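Importin-95 (Chaetomium thermophilum, PDB 4XRI) probably acts as an importin-beta nuclear transport receptor that carries protein cargo into the nucleus and binds a small GTPase. Local coordinates at residues P504-S509 against L546-S551; I487-A492 against L534-Q539; V555-L560 against A602-R607; G469-P474 against L513-A518. The protein carries 2 engineered substitutions. All coordinates share one frame; numbering follows the deposited sequence.

Interaction 1: residues P504-S509 against L546-S551; sequences PHFNQS and LSAVAS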
loop_
_atom_site.group_PDB
_atom_site.type_symbol
_atom_site.label_atom_id
_atom_site.label_comp_id
_atom_site.label_asym_id
_atom_site.label_seq_id
_atom_site.Cartn_x
_atom_site.Cartn_y
_atom_site.Cartn_z
ATOM N N PRO A 504 -22.101 -28.630 9.566
ATOM C CA PRO A 504 -23.113 -29.416 8.852
ATOM C C PRO A 504 -23.336 -28.941 7.414
ATOM O O PRO A 504 -24.048 -29.604 6.659
ATOM C CB PRO A 504 -24.376 -29.209 9.696
ATOM C CG PRO A 504 -24.164 -27.911 10.380
ATOM C CD PRO A 504 -22.697 -27.867 10.679
ATOM N N HIS A 505 -22.739 -27.811 7.047
ATOM C CA HIS A 505 -22.839 -27.296 5.684
ATOM C C HIS A 505 -21.544 -27.489 4.903
ATOM O O HIS A 505 -21.485 -27.185 3.712
ATOM C CB HIS A 505 -23.202 -25.810 5.690
ATOM C CG HIS A 505 -24.494 -25.500 6.379
ATOM N ND1 HIS A 505 -24.547 -24.862 7.599
ATOM C CD2 HIS A 505 -25.775 -25.734 6.017
ATOM C CE1 HIS A 505 -25.810 -24.718 7.961
ATOM N NE2 HIS A 505 -26.576 -25.238 7.019
ATOM N N PHE A 506 -20.515 -27.996 5.578
ATOM C CA PHE A 506 -19.168 -28.055 5.012
ATOM C C PHE A 506 -19.081 -28.855 3.714
ATOM O O PHE A 506 -18.619 -28.340 2.694
ATOM C CB PHE A 506 -18.191 -28.642 6.032
ATOM C CG PHE A 506 -16.755 -28.573 5.595
ATOM C CD1 PHE A 506 -16.122 -29.683 5.060
ATOM C CD2 PHE A 506 -16.042 -27.392 5.707
ATOM C CE1 PHE A 506 -14.803 -29.617 4.651
ATOM C CE2 PHE A 506 -14.723 -27.320 5.305
ATOM C CZ PHE A 506 -14.103 -28.433 4.776
ATOM N N ASN A 507 -19.520 -30.109 3.759
ATOM C CA ASN A 507 -19.428 -30.997 2.602
ATOM C C ASN A 507 -20.156 -30.454 1.379
ATOM O O ASN A 507 -19.648 -30.535 0.261
ATOM C CB ASN A 507 -19.967 -32.384 2.953
ATOM C CG ASN A 507 -19.057 -33.136 3.902
ATOM O OD1 ASN A 507 -18.116 -32.567 4.459
ATOM N ND2 ASN A 507 -19.331 -34.419 4.095
ATOM N N GLN A 508 -21.343 -29.897 1.600
ATOM C CA GLN A 508 -22.120 -29.305 0.519
ATOM C C GLN A 508 -21.398 -28.093 -0.065
ATOM O O GLN A 508 -21.357 -27.910 -1.283
ATOM C CB GLN A 508 -23.512 -28.906 1.015
ATOM C CG GLN A 508 -24.396 -28.287 -0.057
ATOM C CD GLN A 508 -24.676 -29.241 -1.202
ATOM O OE1 GLN A 508 -25.440 -30.193 -1.057
ATOM N NE2 GLN A 508 -24.054 -28.990 -2.347
ATOM N N SER A 509 -20.835 -27.270 0.815
ATOM C CA SER A 509 -20.090 -26.086 0.404
ATOM C C SER A 509 -18.882 -26.460 -0.448
ATOM O O SER A 509 -18.643 -25.859 -1.494
ATOM C CB SER A 509 -19.643 -25.284 1.628
ATOM O OG SER A 509 -20.757 -24.746 2.321
ATOM N N LEU A 546 -12.408 -33.326 9.098
ATOM C CA LEU A 546 -11.039 -33.674 8.716
ATOM C C LEU A 546 -10.963 -34.730 7.614
ATOM O O LEU A 546 -10.136 -34.628 6.708
ATOM C CB LEU A 546 -10.256 -34.153 9.936
ATOM C CG LEU A 546 -9.772 -33.044 10.866
ATOM C CD1 LEU A 546 -8.865 -33.610 11.943
ATOM C CD2 LEU A 546 -9.058 -31.958 10.078
ATOM N N SER A 547 -11.824 -35.738 7.692
ATOM C CA SER A 547 -11.863 -36.781 6.676
ATOM C C SER A 547 -12.284 -36.208 5.325
ATOM O O SER A 547 -11.808 -36.646 4.276
ATOM C CB SER A 547 -12.811 -37.902 7.104
ATOM O OG SER A 547 -14.017 -37.374 7.630
ATOM N N ALA A 548 -13.170 -35.218 5.365
ATOM C CA ALA A 548 -13.606 -34.523 4.160
ATOM C C ALA A 548 -12.453 -33.724 3.555
ATOM O O ALA A 548 -12.254 -33.729 2.342
ATOM C CB ALA A 548 -14.791 -33.609 4.467
ATOM N N VAL A 549 -11.698 -33.040 4.413
ATOM C CA VAL A 549 -10.504 -32.304 3.999
ATOM C C VAL A 549 -9.491 -33.233 3.337
ATOM O O VAL A 549 -8.873 -32.886 2.327
ATOM C CB VAL A 549 -9.833 -31.601 5.202
ATOM C CG1 VAL A 549 -8.500 -30.984 4.796
ATOM C CG2 VAL A 549 -10.756 -30.551 5.783
ATOM N N ALA A 550 -9.330 -34.416 3.925
ATOM C CA ALA A 550 -8.465 -35.457 3.379
ATOM C C ALA A 550 -8.896 -35.838 1.964
ATOM O O ALA A 550 -8.082 -35.854 1.039
ATOM C CB ALA A 550 -8.472 -36.681 4.285
ATOM N N SER A 551 -10.185 -36.133 1.807
ATOM C CA SER A 551 -10.762 -36.450 0.501
ATOM C C SER A 551 -10.587 -35.302 -0.491
ATOM O O SER A 551 -10.288 -35.524 -1.663
ATOM C CB SER A 551 -12.248 -36.793 0.640
ATOM O OG SER A 551 -12.433 -38.035 1.296
#
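Phe506 and Asn507 meet Ala548 and Val549 between two nearly parallel helices, whose short axes approach to 10.6 Å and differ by 12° in direction. The backbones are nearest at Asn507 and Ala548, where the two CA atoms lie 7.0 Å apart. Phe506 carries its ring straight across the gap because CG is anti to the backbone N (chi1 -173°). The ring presents an edge to the methyl of Ala548, with CE1 4.0 Å from Ala548 CB. At the tip of the same ring, Phe506 CZ lies 4.1 Å from Val549 CG2. The valine side chain crosses Phe506 at about a right angle. Asn507 adds an amide from the more exposed side, with its OD1 3.5 Å from Ala548 CB. That oxygen also lies in the plane of the Phe506 ring, at its edge. Loop residues Ala541 and Ser545 touch Phe506, and helix 573-597 packs on Val549 through Thr593 and Leu597. Helices 503-516 and 546-567 run alongside each other with helix 524-539 between them in sequence, as alternate helices do in a HEAT-repeat solenoid. No hydrogen bond joins the two segments, so shape and apolar contact hold this interface.

Interaction 2: residues I487-A492 against L534-Q539; sequences IAERFA and LSVFVQ
Phe537 and Val536 reach Ala488 through two different first torsions. In Phe537, chi1 is -96°, well off the usual staggered value. Its CB leads away from 487-492, yet this rotation swings the ring back over Ala488. In Val536, CG1 is anti to the backbone N (chi1 173°) and points into the gap. Ala488 CB touches both. It sits over one face of the Phe537 ring in a CH-pi contact, 4.1 Å from the ring centroid and 21° off the ring normal. The methyl is shifted toward the rim, where Phe537 CD1 lies 3.9 Å from Ala488 CB. From the valine, CG1 comes to 3.7 Å from Ala488 CB. The small alanine suits the close backbones: the CA atoms of Ala488 and Phe537 are 5.5 Å apart.

Helices 477-490 and 524-539 alternate with helix 503-516 along the chain, and such packing of every second helix builds the superhelix of a HEAT-repeat protein. Helix 503-516 lies close by, and its Ser509 touches Phe537, as does loop residue Leu502. Neighbouring helices add to the contact: Ile487 packs on Leu462, Ile463 and Leu466 of helix 455-472, and Val538 on Ala592 and Arg596 of helix 573-597.

At the exposed border, the aliphatic part of Glu489 extends the apolar surface. Its chain is extended beyond CG, and Glu489 CG lies 3.8 Å from Val536 CG1, the same methyl that meets Ala488.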
loop_
_atom_site.group_PDB
_atom_site.type_symbol
_atom_site.label_atom_id
_atom_site.label_comp_id
_atom_site.label_asym_id
_atom_site.label_seq_id
_atom_site.Cartn_x
_atom_site.Cartn_y
_atom_site.Cartn_z
ATOM N N ILE A 487 -17.868 -15.227 6.269
ATOM C CA ILE A 487 -18.654 -16.170 7.056
ATOM C C ILE A 487 -17.809 -17.328 7.579
ATOM O O ILE A 487 -17.898 -17.696 8.753
ATOM C CB ILE A 487 -19.818 -16.729 6.226
ATOM C CG1 ILE A 487 -20.823 -15.620 5.921
ATOM C CG2 ILE A 487 -20.492 -17.882 6.949
ATOM C CD1 ILE A 487 -21.779 -15.975 4.818
ATOM N N ALA A 488 -16.990 -17.898 6.699
ATOM C CA ALA A 488 -16.092 -18.983 7.076
ATOM C C ALA A 488 -15.119 -18.534 8.165
ATOM O O ALA A 488 -14.791 -19.298 9.073
ATOM C CB ALA A 488 -15.331 -19.489 5.860
ATOM N N GLU A 489 -14.670 -17.288 8.070
ATOM C CA GLU A 489 -13.755 -16.719 9.055
ATOM C C GLU A 489 -14.440 -16.468 10.397
ATOM O O GLU A 489 -13.845 -16.677 11.454
ATOM C CB GLU A 489 -13.152 -15.413 8.534
ATOM C CG GLU A 489 -12.132 -15.592 7.422
ATOM C CD GLU A 489 -11.713 -14.272 6.800
ATOM O OE1 GLU A 489 -12.168 -13.213 7.284
ATOM O OE2 GLU A 489 -10.934 -14.294 5.823
ATOM N N ARG A 490 -15.690 -16.018 10.346
ATOM C CA ARG A 490 -16.409 -15.608 11.548
ATOM C C ARG A 490 -17.091 -16.767 12.278
ATOM O O ARG A 490 -17.333 -16.689 13.482
ATOM C CB ARG A 490 -17.453 -14.546 11.196
ATOM C CG ARG A 490 -16.867 -13.263 10.630
ATOM C CD ARG A 490 -15.990 -12.554 11.642
ATOM N NE ARG A 490 -15.139 -11.551 11.009
ATOM C CZ ARG A 490 -14.355 -10.710 11.674
ATOM N NH1 ARG A 490 -14.319 -10.744 12.999
ATOM N NH2 ARG A 490 -13.610 -9.832 11.014
ATOM N N PHE A 491 -17.411 -17.833 11.553
ATOM C CA PHE A 491 -18.062 -18.993 12.159
ATOM C C PHE A 491 -17.120 -20.190 12.207
ATOM O O PHE A 491 -17.508 -21.316 11.896
ATOM C CB PHE A 491 -19.336 -19.357 11.394
ATOM C CG PHE A 491 -20.410 -18.308 11.469
ATOM C CD1 PHE A 491 -21.398 -18.377 12.437
ATOM C CD2 PHE A 491 -20.432 -17.253 10.572
ATOM C CE1 PHE A 491 -22.387 -17.416 12.508
ATOM C CE2 PHE A 491 -21.418 -16.288 10.637
ATOM C CZ PHE A 491 -22.398 -16.369 11.607
ATOM N N ALA A 492 -15.881 -19.935 12.613
ATOM C CA ALA A 492 -14.833 -20.951 12.591
ATOM C C ALA A 492 -14.848 -21.830 13.837
ATOM O O ALA A 492 -14.344 -22.954 13.818
ATOM C CB ALA A 492 -13.474 -20.289 12.434
ATOM N N LEU A 534 -12.751 -21.770 -1.020
ATOM C CA LEU A 534 -12.492 -23.147 -0.626
ATOM C C LEU A 534 -11.317 -23.236 0.344
ATOM O O LEU A 534 -11.359 -23.988 1.318
ATOM C CB LEU A 534 -12.225 -24.007 -1.863
ATOM C CG LEU A 534 -11.990 -25.498 -1.621
ATOM C CD1 LEU A 534 -13.102 -26.073 -0.756
ATOM C CD2 LEU A 534 -11.891 -26.245 -2.941
ATOM N N SER A 535 -10.276 -22.458 0.069
ATOM C CA SER A 535 -9.113 -22.397 0.941
ATOM C C SER A 535 -9.500 -21.960 2.354
ATOM O O SER A 535 -9.082 -22.570 3.336
ATOM C CB SER A 535 -8.062 -21.444 0.366
ATOM O OG SER A 535 -6.996 -21.259 1.283
ATOM N N VAL A 536 -10.301 -20.904 2.440
ATOM C CA VAL A 536 -10.698 -20.323 3.719
ATOM C C VAL A 536 -11.644 -21.245 4.487
ATOM O O VAL A 536 -11.584 -21.327 5.716
ATOM C CB VAL A 536 -11.363 -18.943 3.511
ATOM C CG1 VAL A 536 -11.932 -18.408 4.815
ATOM C CG2 VAL A 536 -10.361 -17.962 2.922
ATOM N N PHE A 537 -12.506 -21.948 3.759
ATOM C CA PHE A 537 -13.377 -22.949 4.371
ATOM C C PHE A 537 -12.552 -24.056 5.021
ATOM O O PHE A 537 -12.868 -24.518 6.117
ATOM C CB PHE A 537 -14.335 -23.544 3.335
ATOM C CG PHE A 537 -15.686 -22.885 3.307
ATOM C CD1 PHE A 537 -15.864 -21.660 2.685
ATOM C CD2 PHE A 537 -16.778 -23.496 3.896
ATOM C CE1 PHE A 537 -17.107 -21.057 2.656
ATOM C CE2 PHE A 537 -18.021 -22.901 3.869
ATOM C CZ PHE A 537 -18.186 -21.678 3.250
ATOM N N VAL A 538 -11.489 -24.467 4.338
ATOM C CA VAL A 538 -10.598 -25.504 4.844
ATOM C C VAL A 538 -9.843 -25.033 6.078
ATOM O O VAL A 538 -9.783 -25.741 7.086
ATOM C CB VAL A 538 -9.579 -25.947 3.774
ATOM C CG1 VAL A 538 -8.463 -26.768 4.404
ATOM C CG2 VAL A 538 -10.275 -26.735 2.683
ATOM N N GLN A 539 -9.266 -23.837 5.988
ATOM C CA GLN A 539 -8.510 -23.251 7.092
ATOM C C GLN A 539 -9.314 -23.235 8.391
ATOM O O GLN A 539 -8.778 -23.504 9.466
ATOM C CB GLN A 539 -8.067 -21.824 6.749
ATOM C CG GLN A 539 -7.065 -21.719 5.612
ATOM C CD GLN A 539 -6.718 -20.280 5.281
ATOM O OE1 GLN A 539 -7.013 -19.366 6.050
ATOM N NE2 GLN A 539 -6.095 -20.070 4.127
#

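Interaction 3: residues V555-L560 against A602-R607; sequences VILQRL and APQGDR
Arg607 crosses Leu557 at a slant and ends at Gln558, joining helix 605-616 to helix 546-567 in the HEAT-repeat solenoid. From CB the arginine chain runs extended to NE, with CG anti to the backbone N (chi1 -174°), and so spans the gap between the helices. Its CG passes 4.1 Å from Leu557 CD1. The next atom, Arg607 CD, comes closer to the same Leu557 CD1, at 3.9 Å. Beyond it the guanidinium turns one face to the leucine, and Leu557 CB sits over that face toward the rim. Arg607 NE makes a salt bridge with Glu561, one turn further along the leucine's helix. At the tip, Arg607 NH2 stands 4.0 Å from Gln558 CA and next to Gln558 CB. With a leucine in place of Arg607, Glu561 would probably be left without this charged mate and the side of Gln558 would lose its cover. Leu557 also packs on Ile608 and Val611. Gln604, at the N-cap position of helix 605-616, approaches the same leucine methyl. Its amide is held by Ser553 at NE2 and Thr554 at OE1. That fixed oxygen, Gln604 OE1, lies 3.5 Å from Leu557 CD1.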
loop_
_atom_site.group_PDB
_atom_site.type_symbol
_atom_site.label_atom_id
_atom_site.label_comp_id
_atom_site.label_asym_id
_atom_site.label_seq_id
_atom_site.Cartn_x
_atom_site.Cartn_y
_atom_site.Cartn_z
ATOM N N VAL A 555 -8.617 -34.790 -4.410
ATOM C CA VAL A 555 -9.205 -34.182 -5.598
ATOM C C VAL A 555 -8.320 -33.048 -6.105
ATOM O O VAL A 555 -8.032 -32.955 -7.299
ATOM C CB VAL A 555 -10.621 -33.629 -5.325
ATOM C CG1 VAL A 555 -11.154 -32.917 -6.564
ATOM C CG2 VAL A 555 -11.562 -34.744 -4.894
ATOM N N ILE A 556 -7.897 -32.187 -5.184
ATOM C CA ILE A 556 -7.016 -31.068 -5.510
ATOM C C ILE A 556 -5.716 -31.558 -6.133
ATOM O O ILE A 556 -5.232 -30.994 -7.115
ATOM C CB ILE A 556 -6.691 -30.227 -4.259
ATOM C CG1 ILE A 556 -7.961 -29.578 -3.707
ATOM C CG2 ILE A 556 -5.654 -29.166 -4.579
ATOM C CD1 ILE A 556 -8.697 -28.714 -4.707
ATOM N N LEU A 557 -5.159 -32.612 -5.547
ATOM C CA LEU A 557 -3.958 -33.251 -6.071
ATOM C C LEU A 557 -4.163 -33.762 -7.492
ATOM O O LEU A 557 -3.298 -33.600 -8.352
ATOM C CB LEU A 557 -3.529 -34.403 -5.158
ATOM C CG LEU A 557 -2.580 -34.034 -4.017
ATOM C CD1 LEU A 557 -2.376 -35.226 -3.091
ATOM C CD2 LEU A 557 -1.256 -33.558 -4.587
ATOM N N GLN A 558 -5.315 -34.381 -7.730
ATOM C CA GLN A 558 -5.657 -34.897 -9.051
ATOM C C GLN A 558 -5.720 -33.773 -10.089
ATOM O O GLN A 558 -5.213 -33.913 -11.204
ATOM C CB GLN A 558 -6.992 -35.644 -8.992
ATOM C CG GLN A 558 -7.310 -36.462 -10.224
ATOM C CD GLN A 558 -8.531 -37.348 -10.034
ATOM O OE1 GLN A 558 -9.066 -37.467 -8.928
ATOM N NE2 GLN A 558 -8.976 -37.978 -11.115
ATOM N N ARG A 559 -6.334 -32.659 -9.703
ATOM C CA ARG A 559 -6.438 -31.486 -10.570
ATOM C C ARG A 559 -5.075 -30.856 -10.840
ATOM O O ARG A 559 -4.801 -30.411 -11.956
ATOM C CB ARG A 559 -7.380 -30.446 -9.955
ATOM C CG ARG A 559 -8.844 -30.865 -9.947
ATOM C CD ARG A 559 -9.746 -29.717 -9.526
ATOM N NE ARG A 559 -11.147 -30.130 -9.483
ATOM C CZ ARG A 559 -12.166 -29.317 -9.227
ATOM N NH1 ARG A 559 -11.950 -28.029 -8.996
ATOM N NH2 ARG A 559 -13.405 -29.794 -9.206
ATOM N N LEU A 560 -4.229 -30.822 -9.814
ATOM C CA LEU A 560 -2.863 -30.330 -9.958
ATOM C C LEU A 560 -2.076 -31.166 -10.960
ATOM O O LEU A 560 -1.376 -30.630 -11.822
ATOM C CB LEU A 560 -2.151 -30.324 -8.602
ATOM C CG LEU A 560 -2.168 -29.007 -7.823
ATOM C CD1 LEU A 560 -1.557 -29.198 -6.441
ATOM C CD2 LEU A 560 -1.413 -27.945 -8.605
ATOM N N ALA A 602 0.505 -37.118 5.980
ATOM C CA ALA A 602 1.659 -37.964 5.666
ATOM C C ALA A 602 1.451 -39.013 4.556
ATOM O O ALA A 602 2.328 -39.175 3.708
ATOM C CB ALA A 602 2.142 -38.658 6.941
ATOM N N PRO A 603 0.305 -39.729 4.550
ATOM C CA PRO A 603 0.149 -40.734 3.488
ATOM C C PRO A 603 0.137 -40.174 2.064
ATOM O O PRO A 603 0.359 -40.931 1.120
ATOM C CB PRO A 603 -1.205 -41.375 3.817
ATOM C CG PRO A 603 -1.348 -41.205 5.274
ATOM C CD PRO A 603 -0.764 -39.855 5.559
ATOM N N GLN A 604 -0.112 -38.880 1.910
ATOM C CA GLN A 604 -0.153 -38.283 0.581
ATOM C C GLN A 604 1.091 -37.452 0.285
ATOM O O GLN A 604 1.169 -36.787 -0.746
ATOM C CB GLN A 604 -1.407 -37.423 0.427
ATOM C CG GLN A 604 -2.693 -38.229 0.369
ATOM C CD GLN A 604 -3.879 -37.410 -0.096
ATOM O OE1 GLN A 604 -4.289 -37.497 -1.254
ATOM N NE2 GLN A 604 -4.433 -36.605 0.803
ATOM N N GLY A 605 2.065 -37.506 1.189
ATOM C CA GLY A 605 3.296 -36.747 1.051
ATOM C C GLY A 605 4.056 -37.016 -0.235
ATOM O O GLY A 605 4.517 -36.087 -0.897
ATOM N N ASP A 606 4.193 -38.292 -0.584
ATOM C CA ASP A 606 4.901 -38.690 -1.800
ATOM C C ASP A 606 4.248 -38.119 -3.055
ATOM O O ASP A 606 4.928 -37.580 -3.930
ATOM C CB ASP A 606 4.971 -40.215 -1.904
ATOM C CG ASP A 606 6.002 -40.820 -0.967
ATOM O OD1 ASP A 606 6.517 -40.094 -0.088
ATOM O OD2 ASP A 606 6.292 -42.026 -1.111
ATOM N N ARG A 607 2.929 -38.247 -3.133
ATOM C CA ARG A 607 2.170 -37.738 -4.269
ATOM C C ARG A 607 2.277 -36.221 -4.368
ATOM O O ARG A 607 2.419 -35.666 -5.459
ATOM C CB ARG A 607 0.704 -38.156 -4.157
ATOM C CG ARG A 607 -0.137 -37.793 -5.367
ATOM C CD ARG A 607 -1.543 -38.345 -5.241
ATOM N NE ARG A 607 -2.311 -38.156 -6.468
ATOM C CZ ARG A 607 -3.566 -38.561 -6.634
ATOM N NH1 ARG A 607 -4.198 -39.180 -5.647
ATOM N NH2 ARG A 607 -4.188 -38.347 -7.785
#

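Interaction 4: residues G469-P474 against L513-A518; sequences GLMNSP and LLTVTA
Two helix C-terminal regions of the HEAT-repeat solenoid meet here, with Leu470 and Met471 of helix 455-472 against Leu513, Thr515 and Val516 of helix 503-516. Leu470 and Leu513 cross at about a right angle, and Leu470 CD2 lies 3.8 Å from Leu513 CD2. Val516 flanks this pair. Its CG2 is 4.2 Å from the backbone O of Leu470, and its CG1 faces the leucine methyl CD2 at longer range. Met471 covers the outer border. Its chain bends at the sulfur (chi3 70°), which brings CE over Thr515, 4.1 Å from Thr515 CG2. The polar arm of that threonine is taken up within its own helix, where OG1 bonds to Thr511 O. Near the end of helix 503-516, Thr517 OG1 donates a 2.7 Å hydrogen bond to Leu513 O, in the carbonyl plane and on a lone pair. Leu513 O also accepts from the backbone N of Thr517. Helix 477-490 packs against Leu470 through Ala477, Cys480 and Cys481. Helix 524-539 covers Leu513 and Val516 with Val533 and Ala530, and helix 546-567 sends Arg559 to Thr517 OG1 and Leu514 O.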
loop_
_atom_site.group_PDB
_atom_site.type_symbol
_atom_site.label_atom_id
_atom_site.label_comp_id
_atom_site.label_asym_id
_atom_site.label_seq_id
_atom_site.Cartn_x
_atom_site.Cartn_y
_atom_site.Cartn_z
ATOM N N GLY A 469 -25.964 -17.486 -6.000
ATOM C CA GLY A 469 -25.445 -16.376 -6.776
ATOM C C GLY A 469 -24.114 -16.711 -7.420
ATOM O O GLY A 469 -23.893 -16.415 -8.594
ATOM N N LEU A 470 -23.229 -17.335 -6.650
ATOM C CA LEU A 470 -21.904 -17.702 -7.141
ATOM C C LEU A 470 -21.972 -18.692 -8.298
ATOM O O LEU A 470 -21.233 -18.568 -9.276
ATOM C CB LEU A 470 -21.060 -18.294 -6.008
ATOM C CG LEU A 470 -19.740 -18.960 -6.409
ATOM C CD1 LEU A 470 -18.834 -17.983 -7.140
ATOM C CD2 LEU A 470 -19.033 -19.537 -5.192
ATOM N N MET A 471 -22.866 -19.667 -8.189
ATOM C CA MET A 471 -22.908 -20.766 -9.147
ATOM C C MET A 471 -23.725 -20.454 -10.401
ATOM O O MET A 471 -23.646 -21.185 -11.390
ATOM C CB MET A 471 -23.458 -22.025 -8.470
ATOM C CG MET A 471 -22.625 -22.492 -7.278
ATOM S SD MET A 471 -23.297 -23.946 -6.444
ATOM C CE MET A 471 -23.003 -25.210 -7.676
ATOM N N ASN A 472 -24.501 -19.374 -10.372
ATOM C CA ASN A 472 -25.375 -19.064 -11.501
ATOM C C ASN A 472 -25.248 -17.644 -12.054
ATOM O O ASN A 472 -25.768 -17.351 -13.133
ATOM C CB ASN A 472 -26.834 -19.311 -11.112
ATOM C CG ASN A 472 -27.071 -20.713 -10.590
ATOM O OD1 ASN A 472 -27.014 -21.685 -11.344
ATOM N ND2 ASN A 472 -27.352 -20.826 -9.297
ATOM N N SER A 473 -24.563 -16.763 -11.331
ATOM C CA SER A 473 -24.482 -15.364 -11.748
ATOM C C SER A 473 -23.082 -14.777 -11.571
ATOM O O SER A 473 -22.776 -14.203 -10.529
ATOM C CB SER A 473 -25.503 -14.526 -10.974
ATOM O OG SER A 473 -26.810 -15.056 -11.119
ATOM N N PRO A 474 -22.237 -14.905 -12.607
ATOM C CA PRO A 474 -20.840 -14.444 -12.622
ATOM C C PRO A 474 -20.646 -12.992 -12.189
ATOM O O PRO A 474 -19.649 -12.681 -11.537
ATOM C CB PRO A 474 -20.437 -14.615 -14.090
ATOM C CG PRO A 474 -21.285 -15.730 -14.572
ATOM C CD PRO A 474 -22.603 -15.578 -13.864
ATOM N N LEU A 513 -18.216 -25.478 -4.379
ATOM C CA LEU A 513 -17.010 -24.780 -4.801
ATOM C C LEU A 513 -16.207 -25.611 -5.796
ATOM O O LEU A 513 -15.602 -25.071 -6.719
ATOM C CB LEU A 513 -16.156 -24.424 -3.584
ATOM C CG LEU A 513 -16.796 -23.374 -2.677
ATOM C CD1 LEU A 513 -16.091 -23.312 -1.337
ATOM C CD2 LEU A 513 -16.776 -22.013 -3.361
ATOM N N LEU A 514 -16.208 -26.927 -5.605
ATOM C CA LEU A 514 -15.550 -27.831 -6.543
ATOM C C LEU A 514 -16.307 -27.891 -7.866
ATOM O O LEU A 514 -15.706 -28.102 -8.923
ATOM C CB LEU A 514 -15.419 -29.234 -5.942
ATOM C CG LEU A 514 -14.253 -29.454 -4.976
ATOM C CD1 LEU A 514 -14.320 -30.834 -4.343
ATOM C CD2 LEU A 514 -12.932 -29.252 -5.694
ATOM N N THR A 515 -17.621 -27.690 -7.806
ATOM C CA THR A 515 -18.449 -27.717 -9.005
ATOM C C THR A 515 -18.193 -26.497 -9.880
ATOM O O THR A 515 -18.006 -26.619 -11.088
ATOM C CB THR A 515 -19.948 -27.778 -8.657
ATOM O OG1 THR A 515 -20.210 -28.936 -7.855
ATOM C CG2 THR A 515 -20.793 -27.833 -9.925
ATOM N N VAL A 516 -18.168 -25.323 -9.260
ATOM C CA VAL A 516 -18.008 -24.073 -9.995
ATOM C C VAL A 516 -16.583 -23.914 -10.535
ATOM O O VAL A 516 -16.364 -23.227 -11.534
ATOM C CB VAL A 516 -18.384 -22.855 -9.109
ATOM C CG1 VAL A 516 -17.427 -22.712 -7.941
ATOM C CG2 VAL A 516 -18.434 -21.575 -9.932
ATOM N N THR A 517 -15.616 -24.565 -9.893
ATOM C CA THR A 517 -14.230 -24.507 -10.354
ATOM C C THR A 517 -13.908 -25.630 -11.340
ATOM O O THR A 517 -12.819 -25.672 -11.916
ATOM C CB THR A 517 -13.227 -24.586 -9.180
ATOM O OG1 THR A 517 -13.529 -25.724 -8.362
ATOM C CG2 THR A 517 -13.283 -23.326 -8.332
ATOM N N ALA A 518 -14.862 -26.534 -11.529
ATOM C CA ALA A 518 -14.666 -27.710 -12.379
ATOM C C ALA A 518 -14.447 -27.417 -13.873
ATOM O O ALA A 518 -13.585 -28.045 -14.489
ATOM C CB ALA A 518 -15.842 -28.666 -12.213
#

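From the N terminus, the chain passes 469-474, 487-492 and 504-509, which open interactions 4, 2 and 1. They close in the same order, at 513-518, 534-539 and 546-551, so the three loops cross and none nests in another. Each spans about forty residues. Interaction 3 opens at 555-560, after the others have closed, and ends at 602-607. Interactions 1 and 4 share helix 503-516, and interactions 1 and 3 share helix 546-567. Interactions 1 and 2 touch through Phe506 and Phe537, with centres 12 Å apart. Arg559 probably bonds interaction 3 to interaction 4. Together they tie helices from 455-472 to 605-616 into one continuous run.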